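Local atomic coordinates of aspartate aminotransferase, cytoplasmic (Schizosaccharomyces pombe 972h-, PDB entry 6JPK), a protein that catalyses the reversible transfer of an amino group between L-aspartate and 2-oxoglutarate, giving oxaloacetate and L-glutamate, with pyridoxal 5'-phosphate as cofactor. Residues G169-I174 and F206-S211; Q201-F206 and V241-D246. The protein carries 1 engineered substitution. All coordinates share one frame; numbering follows the deposited sequence.

Interaction 1. Residues G169-I174 and F206-S211; sequences GMLSTI and FESLLS
I174 reaches from helix 167-176 toward S208 and L209 of helix 199-211, and its branches show how a beta-branched residue divides its contacts between two adjacent residues of the facing helix. CB points toward helix 199-211 and sends out both branches. With CG1 beside the backbone N (chi1 -69°), CG2 falls anti to that N and settles against the neighbouring backbone, 3.6 Å from S208 C and equally near L209 N. The same methyl meets S208 CB at 3.7 Å and L209 CD2 at 4.1 Å. CG1 carries the other branch onward to CD1, which ends 4.2 Å from L209 CG; the isoleucine and leucine side chains meet at a slant. One turn earlier, L171 turns CD1 to S208; the 3.1 Å from L171 CD1 to S208 OG is very short for a methyl and a hydroxyl, and with chi1 at -134° the modelled position is doubtful in detail. The segments run nearly parallel, their axes 14° apart in direction and 9.6 Å apart at closest approach. Both helices pack side by side on the central sheet of the large aminotransferase domain: I174 and L209 rest on F183 of strand 182-186, while I205 also packs against I174 from helix 199-211.

Interaction 2. Residues Q201-F206 and V241-D246; sequences QWLSIF and VKYNKD
F206 and Y243 mark the nearest backbone approach of the two segments, with F206 CA and Y243 CA 8.7 Å apart, where helix 199-211 faces a type I beta turn running from V241 to N244. The gap is bridged almost wholly by side chains. Y243 reaches across with CG anti to its own carbonyl carbon (chi1 -58°) and brings CE1 of its ring up to the base of F206: Y243 CE1 lies 3.6 Å from F206 CB and equally close to F206 CD2. The phenol end follows the same line, Y243 OH standing 3.7 Å from F206 CB. The two rings meet obliquely, with planes at 65° and centroids 5.8 Å apart. One face of the F206 ring receives W202 O, 3.2 Å above the plane and toward the rim; that carbonyl also accepts the helical bond from F206 N. In the fold this is a meeting within an alpha/beta domain built round a largely parallel sheet: helix 199-211 leads into strand 215-220, and the turn lies between helix 235-241 and strand 247-252, beside it in the sheet. Replacing the tyrosine by an alanine would remove the whole ring, and a gap would probably open between helix and turn where it packs on F206 CB and CD2. Farther out, L203 bends its end toward the phenol, bringing CD2 to 3.9 Å from Y243 OH, the two side chains crossing at about a right angle. The turn is closed by N244 N bonding to V241 O at 3.1 Å, and N244 itself takes a positive phi. Beyond it, D246 receives hydrogen bonds from backbone N atoms of S2 and D3 of the second subunit.

Followed from the N terminus, the chain first passes through 169-174, crosses strand 182-186 and returns along helix 199-211. The segment 201-206 opens interaction 2 before 206-211 closes interaction 1, so the two loops cross rather than nest, sharing F206. The second loop then takes in strand 215-220 and helices 230-233 and 235-241 before 241-246 closes it, just ahead of strand 247-252. Helix 199-211 is thus held between helix 167-176 and the turn. The contacts also touch directly: L210 packs on Y243, and L171 CD2 lies 3.8 Å from I205 CG1, tying helix 167-176, helix 199-211 and the turn before strand 247-252 together in the large domain.

Interaction 1. Residues G169-I174 and F206-S211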
loop_
_atom_site.group_PDB
_atom_site.type_symbol
_atom_site.label_atom_id
_atom_site.label_comp_id
_atom_site.label_asym_id
_atom_site.label_seq_id
_atom_site.Cartn_x
_atom_site.Cartn_y
_atom_site.Cartn_z
ATOM N N GLY A 169 -5.728 32.377 -16.940
ATOM C CA GLY A 169 -4.551 32.216 -16.098
ATOM C C GLY A 169 -3.861 30.874 -16.282
ATOM O O GLY A 169 -2.629 30.804 -16.355
ATOM N N MET A 170 -4.635 29.787 -16.349
ATOM C CA MET A 170 -4.036 28.478 -16.606
ATOM C C MET A 170 -3.335 28.446 -17.965
ATOM O O MET A 170 -2.185 28.002 -18.078
ATOM C CB MET A 170 -5.107 27.385 -16.524
ATOM C CG MET A 170 -4.608 25.999 -16.946
ATOM S SD MET A 170 -5.785 24.696 -16.543
ATOM C CE MET A 170 -4.824 23.221 -16.984
ATOM N N LEU A 171 -4.021 28.906 -19.012
ATOM C CA LEU A 171 -3.429 28.924 -20.348
ATOM C C LEU A 171 -2.125 29.712 -20.361
ATOM O O LEU A 171 -1.132 29.295 -20.973
ATOM C CB LEU A 171 -4.423 29.536 -21.338
ATOM C CG LEU A 171 -4.669 28.838 -22.676
ATOM C CD1 LEU A 171 -3.372 28.682 -23.378
ATOM C CD2 LEU A 171 -5.313 27.472 -22.484
ATOM N N SER A 172 -2.110 30.859 -19.684
ATOM C CA SER A 172 -0.925 31.699 -19.698
ATOM C C SER A 172 0.243 31.003 -19.011
ATOM O O SER A 172 1.384 31.077 -19.484
ATOM C CB SER A 172 -1.253 33.043 -19.042
ATOM O OG SER A 172 -0.084 33.806 -18.867
ATOM N N THR A 173 -0.028 30.301 -17.908
ATOM C CA THR A 173 1.019 29.539 -17.232
ATOM C C THR A 173 1.530 28.401 -18.111
ATOM O O THR A 173 2.740 28.147 -18.162
ATOM C CB THR A 173 0.502 29.012 -15.888
ATOM O OG1 THR A 173 0.209 30.123 -15.031
ATOM C CG2 THR A 173 1.547 28.130 -15.190
ATOM N N ILE A 174 0.635 27.716 -18.825
ATOM C CA ILE A 174 1.084 26.654 -19.722
ATOM C C ILE A 174 2.062 27.203 -20.755
ATOM O O ILE A 174 3.113 26.609 -21.012
ATOM C CB ILE A 174 -0.115 25.965 -20.399
ATOM C CG1 ILE A 174 -0.921 25.165 -19.369
ATOM C CG2 ILE A 174 0.379 25.065 -21.554
ATOM C CD1 ILE A 174 -2.264 24.669 -19.877
ATOM N N PHE A 206 -5.047 21.585 -24.417
ATOM C CA PHE A 206 -4.222 20.546 -25.038
ATOM C C PHE A 206 -3.289 21.135 -26.085
ATOM O O PHE A 206 -2.113 20.759 -26.163
ATOM C CB PHE A 206 -5.103 19.465 -25.672
ATOM C CG PHE A 206 -5.869 18.639 -24.675
ATOM C CD1 PHE A 206 -5.377 18.443 -23.395
ATOM C CD2 PHE A 206 -7.089 18.065 -25.023
ATOM C CE1 PHE A 206 -6.078 17.676 -22.480
ATOM C CE2 PHE A 206 -7.799 17.296 -24.111
ATOM C CZ PHE A 206 -7.292 17.102 -22.838
ATOM N N GLU A 207 -3.794 22.070 -26.895
ATOM C CA GLU A 207 -2.968 22.692 -27.929
ATOM C C GLU A 207 -1.726 23.349 -27.331
ATOM O O GLU A 207 -0.614 23.197 -27.850
ATOM C CB GLU A 207 -3.790 23.721 -28.712
ATOM C CG GLU A 207 -2.995 24.444 -29.796
ATOM C CD GLU A 207 -3.089 25.967 -29.699
ATOM O OE1 GLU A 207 -4.207 26.485 -29.461
ATOM O OE2 GLU A 207 -2.039 26.645 -29.854
ATOM N N SER A 208 -1.897 24.106 -26.248
ATOM C CA SER A 208 -0.752 24.798 -25.666
ATOM C C SER A 208 0.181 23.830 -24.941
ATOM O O SER A 208 1.406 24.013 -24.971
ATOM C CB SER A 208 -1.231 25.900 -24.728
ATOM O OG SER A 208 -1.836 26.950 -25.465
ATOM N N LEU A 209 -0.373 22.794 -24.286
ATOM C CA LEU A 209 0.475 21.773 -23.671
ATOM C C LEU A 209 1.371 21.097 -24.706
ATOM O O LEU A 209 2.552 20.852 -24.444
ATOM C CB LEU A 209 -0.380 20.722 -22.951
ATOM C CG LEU A 209 -1.080 21.084 -21.637
ATOM C CD1 LEU A 209 -2.185 20.062 -21.336
ATOM C CD2 LEU A 209 -0.088 21.133 -20.480
ATOM N N LEU A 210 0.825 20.774 -25.883
ATOM C CA LEU A 210 1.643 20.145 -26.920
ATOM C C LEU A 210 2.634 21.131 -27.530
ATOM O O LEU A 210 3.770 20.759 -27.836
ATOM C CB LEU A 210 0.759 19.556 -28.016
ATOM C CG LEU A 210 -0.363 18.654 -27.508
ATOM C CD1 LEU A 210 -1.433 18.612 -28.557
ATOM C CD2 LEU A 210 0.118 17.271 -27.178
ATOM N N SER A 211 2.217 22.385 -27.730
ATOM C CA SER A 211 3.121 23.387 -28.289
ATOM C C SER A 211 4.351 23.593 -27.408
ATOM O O SER A 211 5.439 23.881 -27.917
ATOM C CB SER A 211 2.379 24.706 -28.478
ATOM O OG SER A 211 3.209 25.647 -29.116
#

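Interaction 2. Residues Q201-F206 and V241-D246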
loop_
_atom_site.group_PDB
_atom_site.type_symbol
_atom_site.label_atom_id
_atom_site.label_comp_id
_atom_site.label_asym_id
_atom_site.label_seq_id
_atom_site.Cartn_x
_atom_site.Cartn_y
_atom_site.Cartn_z
ATOM N N GLN A 201 -12.566 24.683 -23.892
ATOM C CA GLN A 201 -11.384 25.110 -23.145
ATOM C C GLN A 201 -10.324 24.010 -23.102
ATOM O O GLN A 201 -9.120 24.291 -23.208
ATOM C CB GLN A 201 -11.784 25.530 -21.732
ATOM C CG GLN A 201 -12.590 26.827 -21.684
ATOM C CD GLN A 201 -13.166 27.098 -20.316
ATOM O OE1 GLN A 201 -13.472 26.166 -19.565
ATOM N NE2 GLN A 201 -13.319 28.378 -19.976
ATOM N N TRP A 202 -10.756 22.750 -22.951
ATOM C CA TRP A 202 -9.821 21.626 -22.941
ATOM C C TRP A 202 -9.007 21.560 -24.225
ATOM O O TRP A 202 -7.797 21.294 -24.191
ATOM C CB TRP A 202 -10.573 20.309 -22.763
ATOM C CG TRP A 202 -10.762 19.830 -21.356
ATOM C CD1 TRP A 202 -11.944 19.519 -20.752
ATOM C CD2 TRP A 202 -9.736 19.549 -20.402
ATOM N NE1 TRP A 202 -11.718 19.072 -19.471
ATOM C CE2 TRP A 202 -10.369 19.083 -19.233
ATOM C CE3 TRP A 202 -8.339 19.648 -20.422
ATOM C CZ2 TRP A 202 -9.657 18.731 -18.086
ATOM C CZ3 TRP A 202 -7.637 19.287 -19.293
ATOM C CH2 TRP A 202 -8.299 18.839 -18.134
ATOM N N LEU A 203 -9.664 21.740 -25.374
ATOM C CA LEU A 203 -8.956 21.642 -26.647
ATOM C C LEU A 203 -7.864 22.699 -26.740
ATOM O O LEU A 203 -6.754 22.424 -27.208
ATOM C CB LEU A 203 -9.944 21.787 -27.806
ATOM C CG LEU A 203 -11.009 20.694 -27.947
ATOM C CD1 LEU A 203 -11.924 21.022 -29.124
ATOM C CD2 LEU A 203 -10.363 19.321 -28.118
ATOM N N SER A 204 -8.161 23.916 -26.286
ATOM C CA SER A 204 -7.144 24.963 -26.253
ATOM C C SER A 204 -6.047 24.644 -25.235
ATOM O O SER A 204 -4.867 24.923 -25.478
ATOM C CB SER A 204 -7.820 26.297 -25.949
ATOM O OG SER A 204 -6.877 27.287 -25.590
ATOM N N ILE A 205 -6.412 24.055 -24.092
ATOM C CA ILE A 205 -5.408 23.628 -23.118
ATOM C C ILE A 205 -4.477 22.579 -23.730
ATOM O O ILE A 205 -3.249 22.655 -23.589
ATOM C CB ILE A 205 -6.090 23.102 -21.841
ATOM C CG1 ILE A 205 -6.692 24.249 -21.033
ATOM C CG2 ILE A 205 -5.100 22.325 -20.973
ATOM C CD1 ILE A 205 -7.665 23.768 -19.958
ATOM N N PHE A 206 -5.047 21.585 -24.417
ATOM C CA PHE A 206 -4.222 20.546 -25.038
ATOM C C PHE A 206 -3.289 21.135 -26.085
ATOM O O PHE A 206 -2.113 20.759 -26.163
ATOM C CB PHE A 206 -5.103 19.465 -25.672
ATOM C CG PHE A 206 -5.869 18.639 -24.675
ATOM C CD1 PHE A 206 -5.377 18.443 -23.395
ATOM C CD2 PHE A 206 -7.089 18.065 -25.023
ATOM C CE1 PHE A 206 -6.078 17.676 -22.480
ATOM C CE2 PHE A 206 -7.799 17.296 -24.111
ATOM C CZ PHE A 206 -7.292 17.102 -22.838
ATOM N N VAL A 241 -5.648 11.294 -26.320
ATOM C CA VAL A 241 -5.079 10.176 -27.080
ATOM C C VAL A 241 -4.876 10.548 -28.544
ATOM O O VAL A 241 -3.912 10.099 -29.180
ATOM C CB VAL A 241 -5.969 8.921 -26.950
ATOM C CG1 VAL A 241 -5.452 7.798 -27.877
ATOM C CG2 VAL A 241 -6.015 8.436 -25.503
ATOM N N LYS A 242 -5.765 11.380 -29.095
ATOM C CA LYS A 242 -5.689 11.779 -30.498
ATOM C C LYS A 242 -4.369 12.449 -30.857
ATOM O O LYS A 242 -4.002 12.468 -32.035
ATOM C CB LYS A 242 -6.826 12.746 -30.832
ATOM C CG LYS A 242 -8.213 12.199 -30.538
ATOM C CD LYS A 242 -9.279 13.237 -30.880
ATOM C CE LYS A 242 -10.679 12.652 -30.766
ATOM N NZ LYS A 242 -11.713 13.691 -31.049
ATOM N N TYR A 243 -3.662 13.018 -29.886
ATOM C CA TYR A 243 -2.449 13.771 -30.179
ATOM C C TYR A 243 -1.196 12.901 -30.256
ATOM O O TYR A 243 -0.136 13.418 -30.610
ATOM C CB TYR A 243 -2.256 14.874 -29.136
ATOM C CG TYR A 243 -3.418 15.835 -29.056
ATOM C CD1 TYR A 243 -4.283 15.817 -27.977
ATOM C CD2 TYR A 243 -3.660 16.754 -30.070
ATOM C CE1 TYR A 243 -5.357 16.682 -27.904
ATOM C CE2 TYR A 243 -4.724 17.645 -29.990
ATOM C CZ TYR A 243 -5.576 17.587 -28.907
ATOM O OH TYR A 243 -6.649 18.443 -28.820
ATOM N N ASN A 244 -1.292 11.611 -29.919
ATOM C CA ASN A 244 -0.191 10.650 -30.073
ATOM C C ASN A 244 1.066 11.097 -29.313
ATOM O O ASN A 244 2.180 11.080 -29.841
ATOM C CB ASN A 244 0.104 10.407 -31.564
ATOM C CG ASN A 244 0.787 9.051 -31.841
ATOM O OD1 ASN A 244 0.578 8.056 -31.132
ATOM N ND2 ASN A 244 1.606 9.017 -32.895
ATOM N N LYS A 245 0.875 11.516 -28.057
ATOM C CA LYS A 245 1.958 11.749 -27.104
ATOM C C LYS A 245 1.828 10.749 -25.960
ATOM O O LYS A 245 0.728 10.524 -25.460
ATOM C CB LYS A 245 1.921 13.190 -26.548
ATOM C CG LYS A 245 1.989 14.282 -27.627
ATOM C CD LYS A 245 3.420 14.751 -27.913
ATOM C CE LYS A 245 3.877 15.735 -26.834
ATOM N NZ LYS A 245 5.259 16.319 -26.966
ATOM N N ASP A 246 2.927 10.133 -25.533
ATOM C CA ASP A 246 2.778 9.263 -24.375
ATOM C C ASP A 246 2.464 10.106 -23.132
ATOM O O ASP A 246 2.810 11.292 -23.057
ATOM C CB ASP A 246 4.005 8.350 -24.168
ATOM C CG ASP A 246 5.362 9.052 -24.335
ATOM O OD1 ASP A 246 5.529 9.896 -25.243
ATOM O OD2 ASP A 246 6.306 8.681 -23.586
#